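Local coordinates for OmpA family protein (PDB 7RJJ) that probably anchors the outer membrane to the cell wall by binding peptidoglycan through its OmpA-like periplasmic domain, which holds D-alanine here, at residues V46-T51 with Q89-S94; S13-G18 with R110-S115; M35-R40 with G79-S84; G42-V47 with P118-C123; W20-G25 with E69-W74. All blocks are in the same frame, centred on the assembly; numbering follows the deposited sequence.

Contact 1: V46-T51 with Q89-S94. With DAL (D-alanine), chain C.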
# COMPACT_ATOMS: atom_id res chain seq x y z
N VAL A 46 0.58 8.24 -3.62
CA VAL A 46 0.55 8.16 -2.14
C VAL A 46 0.33 6.69 -1.79
O VAL A 46 -0.72 6.14 -2.15
CB VAL A 46 -0.51 9.09 -1.52
CG1 VAL A 46 -0.66 8.87 -0.02
CG2 VAL A 46 -0.22 10.55 -1.83
N VAL A 47 1.31 6.09 -1.12
CA VAL A 47 1.26 4.64 -0.77
C VAL A 47 1.01 4.54 0.73
O VAL A 47 1.90 4.94 1.50
CB VAL A 47 2.56 3.93 -1.20
CG1 VAL A 47 2.42 2.42 -1.03
CG2 VAL A 47 2.95 4.26 -2.63
N ALA A 48 -0.17 4.06 1.12
CA ALA A 48 -0.57 4.00 2.55
C ALA A 48 -0.65 2.55 3.02
O ALA A 48 -1.37 1.73 2.38
CB ALA A 48 -1.89 4.71 2.73
N GLY A 49 0.10 2.24 4.08
CA GLY A 49 0.09 0.89 4.67
C GLY A 49 -0.90 0.80 5.82
O GLY A 49 -1.18 1.83 6.50
N HIS A 50 -1.38 -0.42 6.07
CA HIS A 50 -2.38 -0.68 7.13
C HIS A 50 -2.04 -2.01 7.82
O HIS A 50 -1.26 -2.81 7.25
CB HIS A 50 -3.78 -0.76 6.53
CG HIS A 50 -4.23 0.49 5.85
ND1 HIS A 50 -5.03 1.41 6.47
CD2 HIS A 50 -4.04 0.93 4.59
CE1 HIS A 50 -5.30 2.40 5.64
NE2 HIS A 50 -4.70 2.14 4.47
N THR A 51 -2.64 -2.22 8.98
CA THR A 51 -2.43 -3.48 9.74
C THR A 51 -3.77 -3.95 10.31
O THR A 51 -4.73 -3.16 10.26
CB THR A 51 -1.48 -3.27 10.93
OG1 THR A 51 -2.16 -2.51 11.93
CG2 THR A 51 -0.21 -2.56 10.54
N GLN A 89 2.96 6.53 3.58
CA GLN A 89 2.10 6.87 4.74
C GLN A 89 1.75 5.60 5.51
O GLN A 89 1.71 4.54 4.88
CB GLN A 89 0.82 7.49 4.18
CG GLN A 89 -0.21 7.90 5.22
CD GLN A 89 -1.45 8.47 4.57
OE1 GLN A 89 -1.71 8.26 3.39
NE2 GLN A 89 -2.26 9.16 5.35
N GLY A 90 1.58 5.72 6.82
CA GLY A 90 1.15 4.56 7.61
C GLY A 90 -0.06 4.93 8.43
O GLY A 90 -0.06 6.01 9.01
N TYR A 91 -1.10 4.09 8.39
CA TYR A 91 -2.31 4.29 9.22
C TYR A 91 -2.33 3.31 10.39
O TYR A 91 -3.27 3.36 11.20
CB TYR A 91 -3.58 4.07 8.41
CG TYR A 91 -3.98 5.23 7.55
CD1 TYR A 91 -4.76 6.25 8.06
CD2 TYR A 91 -3.59 5.31 6.23
CE1 TYR A 91 -5.14 7.33 7.27
CE2 TYR A 91 -3.95 6.38 5.43
CZ TYR A 91 -4.75 7.38 5.95
OH TYR A 91 -5.12 8.43 5.16
N GLY A 92 -1.35 2.40 10.46
CA GLY A 92 -1.38 1.42 11.56
C GLY A 92 -2.67 0.61 11.51
O GLY A 92 -3.08 0.23 10.38
N GLU A 93 -3.31 0.40 12.66
CA GLU A 93 -4.57 -0.40 12.74
C GLU A 93 -5.79 0.53 12.71
O GLU A 93 -6.92 0.02 12.85
CB GLU A 93 -4.58 -1.16 14.07
CG GLU A 93 -4.64 -0.24 15.27
CD GLU A 93 -4.32 -0.86 16.62
OE1 GLU A 93 -3.53 -1.83 16.67
OE2 GLU A 93 -4.86 -0.37 17.62
N SER A 94 -5.57 1.82 12.51
CA SER A 94 -6.67 2.82 12.65
C SER A 94 -7.79 2.70 11.60
O SER A 94 -8.91 3.11 11.97
CB SER A 94 -6.10 4.22 12.65
OG SER A 94 -5.48 4.51 11.41
N DAL C . -1.25 -6.44 13.50
CA DAL C . -0.58 -7.61 12.85
CB DAL C . 0.75 -7.87 13.51
C DAL C . -0.43 -7.36 11.35
O DAL C . 0.34 -8.04 10.67
OXT DAL C . -1.09 -6.49 10.76
O HOH W 1 -5.50 0.94 9.31
O HOH W 2 -7.22 -2.96 11.75
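Four backbone hydrogen bonds zip 46-51 to 89-94. Q89 N donates to V47 O at 2.8 Å, within the carbonyl plane. G49 N donates to Q89 O, and Y91 N meets G49 O at 2.9 Å, almost straight (173°) and nearly along the C=O axis. Past the paired strands, T51 N reaches G92 O, from above the carbonyl plane and more bent (137°). Water 1 donates to the same G92 O and bonds H50 ND1. S94 N closes the Y91-S94 type II' turn on Y91 O; S94 OG adds a bond to a lone pair of this oxygen, at 2.5 Å. The rings of H50 and Y91 lie side by side with planes 2° apart, but they barely overlap; H50 CE1 comes 3.4 Å from Y91 CD2. A48 CB sits at the Y91 edge. Extended Q89 lays OE1 against A48 CB and V46 CG1. These parallel strands are the two ends of the beta-alpha-beta unit 43-49, 57-77, 86-90. T51 CB is 3.2 Å from OXT of D-alanine, and E93 OE1 is hydrogen-bonded to ND2 of N60, another pocket residue. The T51 N bond thus ties a residue touching D-alanine to the loop after the neighbouring strand.

Contact 2: S13-G18 with R110-S115. With DAL (D-alanine), chain C.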
# COMPACT_ATOMS: atom_id res chain seq x y z
N SER A 13 -4.30 -6.58 -0.29
CA SER A 13 -4.03 -7.34 0.92
C SER A 13 -2.93 -8.36 0.61
O SER A 13 -3.27 -9.55 0.34
CB SER A 13 -5.30 -7.99 1.41
OG SER A 13 -6.30 -7.00 1.64
N LEU A 14 -1.67 -7.94 0.72
CA LEU A 14 -0.48 -8.74 0.30
C LEU A 14 0.39 -9.15 1.48
O LEU A 14 1.59 -9.45 1.22
CB LEU A 14 0.38 -7.87 -0.63
CG LEU A 14 -0.32 -7.12 -1.75
CD1 LEU A 14 0.67 -6.23 -2.50
CD2 LEU A 14 -1.00 -8.07 -2.71
N PHE A 15 -0.14 -9.24 2.70
CA PHE A 15 0.80 -9.48 3.84
C PHE A 15 0.28 -10.45 4.89
O PHE A 15 -0.92 -10.39 5.27
CB PHE A 15 1.07 -8.15 4.56
CG PHE A 15 1.52 -7.05 3.65
CD1 PHE A 15 2.84 -6.97 3.23
CD2 PHE A 15 0.61 -6.13 3.15
CE1 PHE A 15 3.25 -5.98 2.36
CE2 PHE A 15 1.02 -5.14 2.27
CZ PHE A 15 2.34 -5.07 1.89
N ASP A 16 1.20 -11.30 5.36
CA ASP A 16 0.95 -12.24 6.48
C ASP A 16 1.23 -11.48 7.78
O ASP A 16 1.90 -10.40 7.71
CB ASP A 16 1.82 -13.50 6.40
CG ASP A 16 1.46 -14.46 5.24
OD1 ASP A 16 0.28 -14.60 4.88
OD2 ASP A 16 2.42 -15.01 4.66
N THR A 17 0.73 -12.02 8.90
CA THR A 17 0.88 -11.42 10.25
C THR A 17 2.33 -10.99 10.51
O THR A 17 3.23 -11.78 10.20
CB THR A 17 0.40 -12.41 11.32
OG1 THR A 17 -0.96 -12.72 11.02
CG2 THR A 17 0.53 -11.88 12.73
N GLY A 18 2.51 -9.76 10.99
CA GLY A 18 3.81 -9.18 11.41
C GLY A 18 4.84 -9.11 10.30
O GLY A 18 6.00 -8.75 10.62
N ARG A 110 -4.53 -6.32 6.58
CA ARG A 110 -3.07 -6.25 6.34
C ARG A 110 -2.91 -5.86 4.87
O ARG A 110 -2.86 -6.77 4.02
CB ARG A 110 -2.41 -7.59 6.68
CG ARG A 110 -2.65 -8.03 8.12
CD ARG A 110 -1.85 -9.26 8.51
NE ARG A 110 -2.22 -10.48 7.80
CZ ARG A 110 -3.05 -11.43 8.26
NH1 ARG A 110 -3.65 -11.29 9.43
NH2 ARG A 110 -3.30 -12.51 7.53
N ARG A 111 -2.80 -4.56 4.58
CA ARG A 111 -2.84 -4.19 3.15
C ARG A 111 -2.17 -2.84 2.88
O ARG A 111 -1.75 -2.14 3.82
CB ARG A 111 -4.32 -4.06 2.79
CG ARG A 111 -4.96 -2.81 3.39
CD ARG A 111 -6.47 -2.83 3.36
NE ARG A 111 -7.01 -1.49 3.62
CZ ARG A 111 -7.22 -0.99 4.83
NH1 ARG A 111 -6.94 -1.69 5.92
NH2 ARG A 111 -7.71 0.24 4.95
N VAL A 112 -2.09 -2.50 1.60
CA VAL A 112 -1.61 -1.18 1.14
C VAL A 112 -2.66 -0.60 0.18
O VAL A 112 -3.25 -1.38 -0.60
CB VAL A 112 -0.21 -1.28 0.49
CG1 VAL A 112 0.06 -0.12 -0.45
CG2 VAL A 112 0.88 -1.43 1.54
N GLU A 113 -2.91 0.70 0.30
CA GLU A 113 -3.85 1.48 -0.53
C GLU A 113 -3.01 2.51 -1.30
O GLU A 113 -2.06 3.06 -0.68
CB GLU A 113 -4.86 2.22 0.34
CG GLU A 113 -5.72 1.33 1.23
CD GLU A 113 -6.84 0.57 0.55
OE1 GLU A 113 -6.97 0.69 -0.70
OE2 GLU A 113 -7.60 -0.13 1.27
N ILE A 114 -3.30 2.72 -2.58
CA ILE A 114 -2.55 3.72 -3.39
C ILE A 114 -3.54 4.78 -3.89
O ILE A 114 -4.64 4.41 -4.37
CB ILE A 114 -1.77 3.04 -4.54
CG1 ILE A 114 -0.71 2.08 -4.01
CG2 ILE A 114 -1.16 4.08 -5.47
CD1 ILE A 114 -0.03 1.25 -5.07
N SER A 115 -3.17 6.05 -3.71
CA SER A 115 -3.99 7.17 -4.23
C SER A 115 -3.11 7.98 -5.18
O SER A 115 -1.94 8.24 -4.79
CB SER A 115 -4.53 8.03 -3.13
OG SER A 115 -5.36 7.28 -2.27
N DAL C . -1.25 -6.44 13.50
CA DAL C . -0.58 -7.61 12.85
CB DAL C . 0.75 -7.87 13.51
C DAL C . -0.43 -7.36 11.35
O DAL C . 0.34 -8.04 10.67
OXT DAL C . -1.09 -6.49 10.76
O HOH W 3 -1.98 -13.54 5.14
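R110 belongs to the D-alanine pocket of this OmpA-like domain, just after helix 103-109 and before strand 112-117. Its side chain reaches the loop 13-18 and crosses T17 obliquely. CG lies anti to the carbonyl carbon, and a bend at chi3 (-66°) turns the guanidinium onto the loop backbone. NE donates to F15 O at 2.8 Å and 163°, with the oxygen in the guanidinium plane but the nitrogen above the carbonyl plane. T17 OG1 lies over one guanidinium face near its rim. Water 3 accepts from R110 NH2 and donates to D16 OD1, so it bridges two groups of opposite charge. NH1 forms a salt bridge with D52, which also binds the ligand. The charge is thus held on several sides, and the aliphatic part of R110 is left to face D-alanine, with CD 3.3 Å from DAL O. The F15 ring meets R110 O and R111 CA with its edge. F15 and V112 cross obliquely, with F15 CE2 3.8 Å from V112 CG2. The end of R111 leads away, its NE in an in-plane salt bridge with E113 OE2. At the ligand end, G18 N donates to DAL O at 2.8 Å and 162°.

Contact 3: M35-R40 with G79-S84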
# COMPACT_ATOMS: atom_id res chain seq x y z
N MSE A 35 0.08 -0.78 -13.70
CA MSE A 35 -0.51 -0.34 -14.96
C MSE A 35 -1.30 0.95 -14.72
O MSE A 35 -1.19 1.91 -15.50
CB MSE A 35 -1.33 -1.47 -15.58
CG MSE A 35 -0.55 -2.26 -16.61
SE MSE A 35 -1.29 -4.04 -16.95
CE MSE A 35 -2.41 -4.74 -15.50
N ASP A 36 -2.06 0.99 -13.62
CA ASP A 36 -2.83 2.18 -13.28
C ASP A 36 -1.88 3.37 -13.06
O ASP A 36 -2.22 4.49 -13.48
CB ASP A 36 -3.71 1.96 -12.04
CG ASP A 36 -4.85 0.97 -12.25
OD1 ASP A 36 -5.28 0.80 -13.39
OD2 ASP A 36 -5.30 0.38 -11.25
N ILE A 37 -0.72 3.12 -12.43
CA ILE A 37 0.31 4.17 -12.19
C ILE A 37 0.90 4.63 -13.54
O ILE A 37 1.05 5.87 -13.73
CB ILE A 37 1.41 3.66 -11.23
CG1 ILE A 37 0.89 3.62 -9.79
CG2 ILE A 37 2.68 4.50 -11.34
CD1 ILE A 37 1.70 2.78 -8.83
N LYS A 38 1.17 3.68 -14.44
CA LYS A 38 1.81 4.00 -15.75
C LYS A 38 0.87 4.86 -16.60
O LYS A 38 1.39 5.65 -17.39
CB LYS A 38 2.22 2.71 -16.47
CG LYS A 38 3.34 1.94 -15.79
CD LYS A 38 4.67 2.64 -15.85
CE LYS A 38 5.74 1.94 -15.04
NZ LYS A 38 7.08 2.51 -15.33
N ALA A 39 -0.44 4.75 -16.38
CA ALA A 39 -1.41 5.53 -17.19
C ALA A 39 -1.46 6.98 -16.70
O ALA A 39 -2.07 7.80 -17.41
CB ALA A 39 -2.77 4.88 -17.13
N ARG A 40 -0.83 7.29 -15.55
CA ARG A 40 -0.89 8.69 -15.05
C ARG A 40 0.52 9.16 -14.70
O ARG A 40 0.84 9.41 -13.54
CB ARG A 40 -1.89 8.78 -13.89
CG ARG A 40 -3.09 7.86 -14.07
CD ARG A 40 -4.43 8.38 -13.60
NE ARG A 40 -4.89 9.40 -14.53
CZ ARG A 40 -6.16 9.75 -14.73
NH1 ARG A 40 -6.46 10.70 -15.60
NH2 ARG A 40 -7.14 9.14 -14.08
N GLY A 79 8.92 -2.03 -11.24
CA GLY A 79 8.03 -1.27 -12.15
C GLY A 79 8.70 -0.05 -12.77
O GLY A 79 8.00 0.64 -13.60
N ASP A 80 10.03 0.11 -12.50
CA ASP A 80 10.81 1.24 -13.10
C ASP A 80 10.08 2.58 -12.94
O ASP A 80 10.20 3.42 -13.85
CB ASP A 80 11.14 0.98 -14.57
CG ASP A 80 12.14 -0.13 -14.78
OD1 ASP A 80 11.91 -1.24 -14.24
OD2 ASP A 80 13.17 0.14 -15.44
N VAL A 81 9.36 2.78 -11.84
CA VAL A 81 8.71 4.10 -11.56
C VAL A 81 9.74 4.96 -10.83
O VAL A 81 10.36 4.50 -9.88
CB VAL A 81 7.43 3.91 -10.72
CG1 VAL A 81 6.75 5.24 -10.42
CG2 VAL A 81 6.45 2.95 -11.38
N PRO A 82 9.99 6.22 -11.27
CA PRO A 82 10.98 7.07 -10.60
C PRO A 82 10.73 7.18 -9.08
O PRO A 82 9.58 7.29 -8.68
CB PRO A 82 10.86 8.43 -11.31
CG PRO A 82 10.30 8.07 -12.68
CD PRO A 82 9.39 6.88 -12.44
N ASP A 83 11.80 7.20 -8.29
CA ASP A 83 11.69 7.23 -6.81
C ASP A 83 10.94 8.48 -6.32
O ASP A 83 10.23 8.36 -5.34
CB ASP A 83 13.07 7.06 -6.19
CG ASP A 83 13.08 6.93 -4.69
OD1 ASP A 83 12.79 7.92 -4.02
OD2 ASP A 83 13.41 5.85 -4.18
N SER A 84 11.12 9.61 -6.99
CA SER A 84 10.47 10.86 -6.49
C SER A 84 8.95 10.83 -6.65
O SER A 84 8.30 11.70 -6.07
CB SER A 84 11.03 12.08 -7.17
OG SER A 84 10.71 12.10 -8.55
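K38 starts with CG anti to the carbonyl carbon (chi1 -67°), bends at chi2 (-69°), and is then extended to its tip. This path carries the ammonium group from the last turn of helix 27-38 across to the loop after helix 57-77. There NZ donates to G79 O at 2.7 Å, nearly along the C=O axis. The bond is a charged side chain on a backbone carbonyl, not a salt bridge: D80 OD1 lies 6.2 Å from K38 NZ. The charge nearby may still add a weak electrostatic pull. D80 is the residue where the chain leaves the helix, with positive phi, so K38 grips the peptide right at that exit. The methylene end of K38 also packs. Its CE passes V81 CG2 at 3.9 Å, the two side chains sliding past each other in opposite directions. I37 CG2 is anti to the backbone N, and this methyl meets V81 CG2 at 4.1 Å, the two side chains crossing at about a right angle. V81 CG2 is shared by both residues. K38 is on the surface, while I37, G79 and V81 are buried. Both I37 and V81 rest on I45 of strand 43-49, and I37 also touches L116 of strand 112-117. The contact joins the end of helix 27-38 to the loop after helix 57-77, over one end of the sheet.

Contact 4: G42-V47 with P118-C123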
# COMPACT_ATOMS: atom_id res chain seq x y z
N GLY A 42 3.65 11.24 -13.69
CA GLY A 42 3.85 12.54 -13.01
C GLY A 42 2.91 12.79 -11.85
O GLY A 42 3.12 13.81 -11.17
N TRP A 43 1.92 11.93 -11.63
CA TRP A 43 1.01 12.13 -10.46
C TRP A 43 1.72 11.66 -9.19
O TRP A 43 2.48 10.67 -9.28
CB TRP A 43 -0.30 11.36 -10.66
CG TRP A 43 -1.22 11.88 -11.72
CD1 TRP A 43 -0.91 12.27 -12.99
CD2 TRP A 43 -2.65 11.92 -11.63
NE1 TRP A 43 -2.05 12.63 -13.66
CE2 TRP A 43 -3.13 12.41 -12.85
CE3 TRP A 43 -3.56 11.61 -10.61
CZ2 TRP A 43 -4.49 12.61 -13.09
CZ3 TRP A 43 -4.90 11.81 -10.85
CH2 TRP A 43 -5.36 12.28 -12.07
N LEU A 44 1.51 12.34 -8.06
CA LEU A 44 2.07 11.84 -6.78
C LEU A 44 1.40 10.51 -6.45
O LEU A 44 0.14 10.45 -6.48
CB LEU A 44 1.82 12.85 -5.66
CG LEU A 44 2.33 12.42 -4.28
CD1 LEU A 44 3.85 12.38 -4.25
CD2 LEU A 44 1.81 13.35 -3.19
N ILE A 45 2.20 9.50 -6.12
CA ILE A 45 1.71 8.13 -5.77
C ILE A 45 1.74 8.06 -4.25
O ILE A 45 2.84 7.91 -3.68
CB ILE A 45 2.57 7.03 -6.43
CG1 ILE A 45 2.76 7.26 -7.93
CG2 ILE A 45 2.00 5.64 -6.14
CD1 ILE A 45 3.81 6.38 -8.54
N VAL A 46 0.58 8.24 -3.62
CA VAL A 46 0.55 8.16 -2.14
C VAL A 46 0.33 6.69 -1.79
O VAL A 46 -0.72 6.14 -2.15
CB VAL A 46 -0.51 9.09 -1.52
CG1 VAL A 46 -0.66 8.87 -0.02
CG2 VAL A 46 -0.22 10.55 -1.83
N VAL A 47 1.31 6.09 -1.12
CA VAL A 47 1.26 4.64 -0.77
C VAL A 47 1.01 4.54 0.73
O VAL A 47 1.90 4.94 1.50
CB VAL A 47 2.56 3.93 -1.20
CG1 VAL A 47 2.42 2.42 -1.03
CG2 VAL A 47 2.95 4.26 -2.63
N PRO A 118 -2.98 14.46 -8.51
CA PRO A 118 -2.47 15.30 -9.59
C PRO A 118 -1.97 16.70 -9.18
O PRO A 118 -1.10 17.22 -9.88
CB PRO A 118 -3.69 15.43 -10.52
CG PRO A 118 -4.88 15.33 -9.59
CD PRO A 118 -4.45 14.36 -8.51
N GLN A 119 -2.47 17.25 -8.06
CA GLN A 119 -2.11 18.65 -7.67
C GLN A 119 -0.65 18.76 -7.20
O GLN A 119 -0.15 19.90 -7.16
CB GLN A 119 -3.01 19.18 -6.55
CG GLN A 119 -4.50 19.13 -6.85
CD GLN A 119 -5.12 17.77 -6.66
OE1 GLN A 119 -4.49 16.82 -6.19
NE2 GLN A 119 -6.39 17.67 -7.00
N VAL A 120 0.00 17.65 -6.87
CA VAL A 120 1.41 17.69 -6.37
C VAL A 120 2.34 17.19 -7.48
O VAL A 120 2.09 16.11 -8.04
CB VAL A 120 1.55 16.85 -5.08
CG1 VAL A 120 2.99 16.75 -4.61
CG2 VAL A 120 0.66 17.39 -3.97
N ASP A 121 3.35 17.99 -7.85
CA ASP A 121 4.31 17.54 -8.90
C ASP A 121 5.19 16.49 -8.21
O ASP A 121 5.43 16.63 -6.98
CB ASP A 121 5.02 18.72 -9.58
CG ASP A 121 5.76 18.36 -10.86
OD1 ASP A 121 6.32 17.26 -10.94
OD2 ASP A 121 5.73 19.18 -11.80
N ALA A 122 5.52 15.41 -8.91
CA ALA A 122 6.30 14.33 -8.25
C ALA A 122 7.25 13.68 -9.25
O ALA A 122 8.21 13.04 -8.81
CB ALA A 122 5.34 13.32 -7.66
N CYS A 123 6.97 13.82 -10.54
CA CYS A 123 7.81 13.18 -11.59
C CYS A 123 7.24 13.52 -12.97
O CYS A 123 7.30 14.70 -13.35
CB CYS A 123 7.94 11.68 -11.38
SG CYS A 123 6.43 10.83 -10.83
O HOH W 4 4.24 15.99 -12.02
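The C-terminal tail of the domain folds back here over the start of strand 43-49. After strand 112-117 the chain turns a corner at 118-120, then runs beside G42 and L44 to C123, which is in a disulfide with C85. W43 and P118 make a CH-pi contact. P118 CB sits 3.6 Å from the centroid of the six-membered ring of W43, only 2° off the ring normal. P118 CD touches W43 CZ3 at 3.5 Å, so the proline ring spreads over one face of the indole. L44 turns to the tail, its CG anti to the backbone N (chi1 179°). Its CD2 meets V120 CG1 at 3.9 Å, and its CD1 meets A122 CB at 3.8 Å. L44 and V120 lie side by side, pointing the same way. At the end of the tail G42 CA comes 3.5 Å from C123 C, and C123 SG lies 3.8 Å from G42 CA. No direct hydrogen bond links the segments. Water 4 donates to G42 O at 2.6 Å and, weakly, to D121 OD1. S84 OG also binds A122 O. Apolar and CH-pi packing thus holds the tail to the strand, with a water bridge that is weak on the D121 side, while the disulfide and the S84 bond tie its last residues to S84 and C85, just before strand 86-90.

Contact 5: W20-G25 with E69-W74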
# COMPACT_ATOMS: atom_id res chain seq x y z
N TRP A 20 6.18 -7.64 6.40
CA TRP A 20 6.07 -6.46 5.49
C TRP A 20 6.56 -6.88 4.10
O TRP A 20 6.44 -6.07 3.18
CB TRP A 20 6.82 -5.25 6.05
CG TRP A 20 8.29 -5.46 6.30
CD1 TRP A 20 9.32 -5.27 5.42
CD2 TRP A 20 8.89 -5.90 7.53
NE1 TRP A 20 10.51 -5.58 6.01
CE2 TRP A 20 10.28 -5.96 7.31
CE3 TRP A 20 8.39 -6.25 8.79
CZ2 TRP A 20 11.18 -6.35 8.30
CZ3 TRP A 20 9.27 -6.64 9.77
CH2 TRP A 20 10.65 -6.69 9.53
N VAL A 21 7.10 -8.09 3.98
CA VAL A 21 7.54 -8.62 2.65
C VAL A 21 6.28 -8.95 1.85
O VAL A 21 5.25 -9.30 2.48
CB VAL A 21 8.45 -9.85 2.78
CG1 VAL A 21 9.82 -9.47 3.34
CG2 VAL A 21 7.80 -10.95 3.60
N LEU A 22 6.35 -8.80 0.53
CA LEU A 22 5.18 -9.09 -0.34
C LEU A 22 4.99 -10.61 -0.41
O LEU A 22 5.82 -11.27 -1.04
CB LEU A 22 5.43 -8.43 -1.69
CG LEU A 22 5.51 -6.90 -1.63
CD1 LEU A 22 6.09 -6.31 -2.90
CD2 LEU A 22 4.15 -6.30 -1.33
N LYS A 23 3.93 -11.12 0.24
CA LYS A 23 3.67 -12.59 0.34
C LYS A 23 3.57 -13.23 -1.04
O LYS A 23 3.30 -12.57 -2.04
CB LYS A 23 2.36 -12.87 1.10
CG LYS A 23 1.08 -12.59 0.32
CD LYS A 23 -0.20 -12.96 1.05
CE LYS A 23 -1.43 -12.65 0.21
NZ LYS A 23 -2.69 -13.02 0.90
N PRO A 24 3.77 -14.56 -1.12
CA PRO A 24 3.64 -15.27 -2.40
C PRO A 24 2.27 -15.02 -3.05
O PRO A 24 1.29 -14.93 -2.32
CB PRO A 24 3.77 -16.75 -2.00
CG PRO A 24 4.55 -16.73 -0.70
CD PRO A 24 4.13 -15.45 -0.01
N GLY A 25 2.24 -14.89 -4.38
CA GLY A 25 0.99 -14.69 -5.13
C GLY A 25 0.53 -13.24 -5.14
O GLY A 25 -0.68 -13.02 -5.35
N GLU A 69 6.44 0.89 2.27
CA GLU A 69 7.81 0.94 1.68
C GLU A 69 8.06 -0.29 0.79
O GLU A 69 8.74 -0.12 -0.23
CB GLU A 69 8.86 1.08 2.77
CG GLU A 69 8.81 2.42 3.47
CD GLU A 69 9.71 2.53 4.69
OE1 GLU A 69 10.24 1.49 5.13
OE2 GLU A 69 9.86 3.65 5.21
N SER A 70 7.57 -1.47 1.18
CA SER A 70 7.77 -2.70 0.35
C SER A 70 7.10 -2.51 -1.02
O SER A 70 7.71 -2.89 -2.04
CB SER A 70 7.25 -3.94 1.03
OG SER A 70 8.02 -4.28 2.17
N VAL A 71 5.88 -1.98 -1.04
CA VAL A 71 5.13 -1.72 -2.31
C VAL A 71 5.84 -0.61 -3.08
O VAL A 71 6.06 -0.80 -4.29
CB VAL A 71 3.65 -1.41 -2.02
CG1 VAL A 71 2.91 -0.92 -3.25
CG2 VAL A 71 2.94 -2.61 -1.43
N ARG A 72 6.25 0.47 -2.41
CA ARG A 72 7.00 1.55 -3.12
C ARG A 72 8.22 0.92 -3.79
O ARG A 72 8.39 1.10 -5.01
CB ARG A 72 7.46 2.65 -2.15
CG ARG A 72 8.40 3.67 -2.77
CD ARG A 72 9.15 4.46 -1.72
NE ARG A 72 10.04 3.57 -0.98
CZ ARG A 72 10.53 3.81 0.23
NH1 ARG A 72 10.20 4.91 0.88
NH2 ARG A 72 11.31 2.92 0.80
N ASP A 73 8.99 0.15 -3.02
CA ASP A 73 10.24 -0.48 -3.53
C ASP A 73 9.94 -1.37 -4.74
O ASP A 73 10.73 -1.34 -5.71
CB ASP A 73 10.94 -1.32 -2.45
CG ASP A 73 11.55 -0.54 -1.30
OD1 ASP A 73 11.45 0.71 -1.30
OD2 ASP A 73 12.12 -1.20 -0.40
N TRP A 74 8.84 -2.12 -4.71
CA TRP A 74 8.51 -3.00 -5.86
C TRP A 74 8.21 -2.14 -7.09
O TRP A 74 8.74 -2.37 -8.17
CB TRP A 74 7.34 -3.92 -5.52
CG TRP A 74 7.08 -4.98 -6.56
CD1 TRP A 74 7.54 -6.26 -6.54
CD2 TRP A 74 6.31 -4.84 -7.76
NE1 TRP A 74 7.08 -6.94 -7.64
CE2 TRP A 74 6.34 -6.09 -8.42
CE3 TRP A 74 5.59 -3.79 -8.35
CZ2 TRP A 74 5.68 -6.31 -9.62
CZ3 TRP A 74 4.94 -4.01 -9.54
CH2 TRP A 74 4.99 -5.25 -10.17
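S70 OG donates to W20 O at 2.6 Å, reaching it from above the carbonyl plane. The serine oxygen lies anti to its own carbonyl carbon (chi1 -68°), beside the backbone N, and leans off the helix toward the loop. It also sits at the edge of the W20 indole, in the ring plane, 3.6 Å from CD1. W20 CG takes the crowded position between the backbone N and the carbonyl carbon (chi1 58°), and the ring makes a cation-pi contact with K66, one turn before S70 on helix 57-77. L22 carries the apolar packing. Its CD1 meets W74 CB at 3.8 Å and the S70 carbonyl oxygen at 3.9 Å. CD2 meets V71 CG2, also at 3.9 Å. L22 crosses both V71 and W74 at about a right angle. Behind this shell the loop is held by the backbone bond between K23 and L14. L22 also packs on L14, F15 and L30, and W74 reaches L30 and V31. The loop before helix 27-38 thus rests on one turn of helix 57-77. V71 carries the packing on to V112 and I114 of strand 112-117, and L30 ties it to helix 27-38.

In the fold
Contacts 1, 2 and 4 share the mixed sheet that includes strands 43-49, 86-90 and 112-117. Contacts 1 and 4 use the two ends of strand 43-49, with centres about 18 Å apart. Contacts 1 and 2, centres about 8 Å apart, both touch D-alanine, so the pocket lies at one end of the sheet. Contacts 3 and 4, centres about 10 Å apart, lie at the other end. Contact 5, its centre about 9 Å from that of contact 2, packs a loop on helix 57-77. Along the chain, contact 2 spans contacts 1, 3 and 5; contact 4 starts inside that span and ends beyond it. The early loop and the residues just before the last strand thus meet at the ligand.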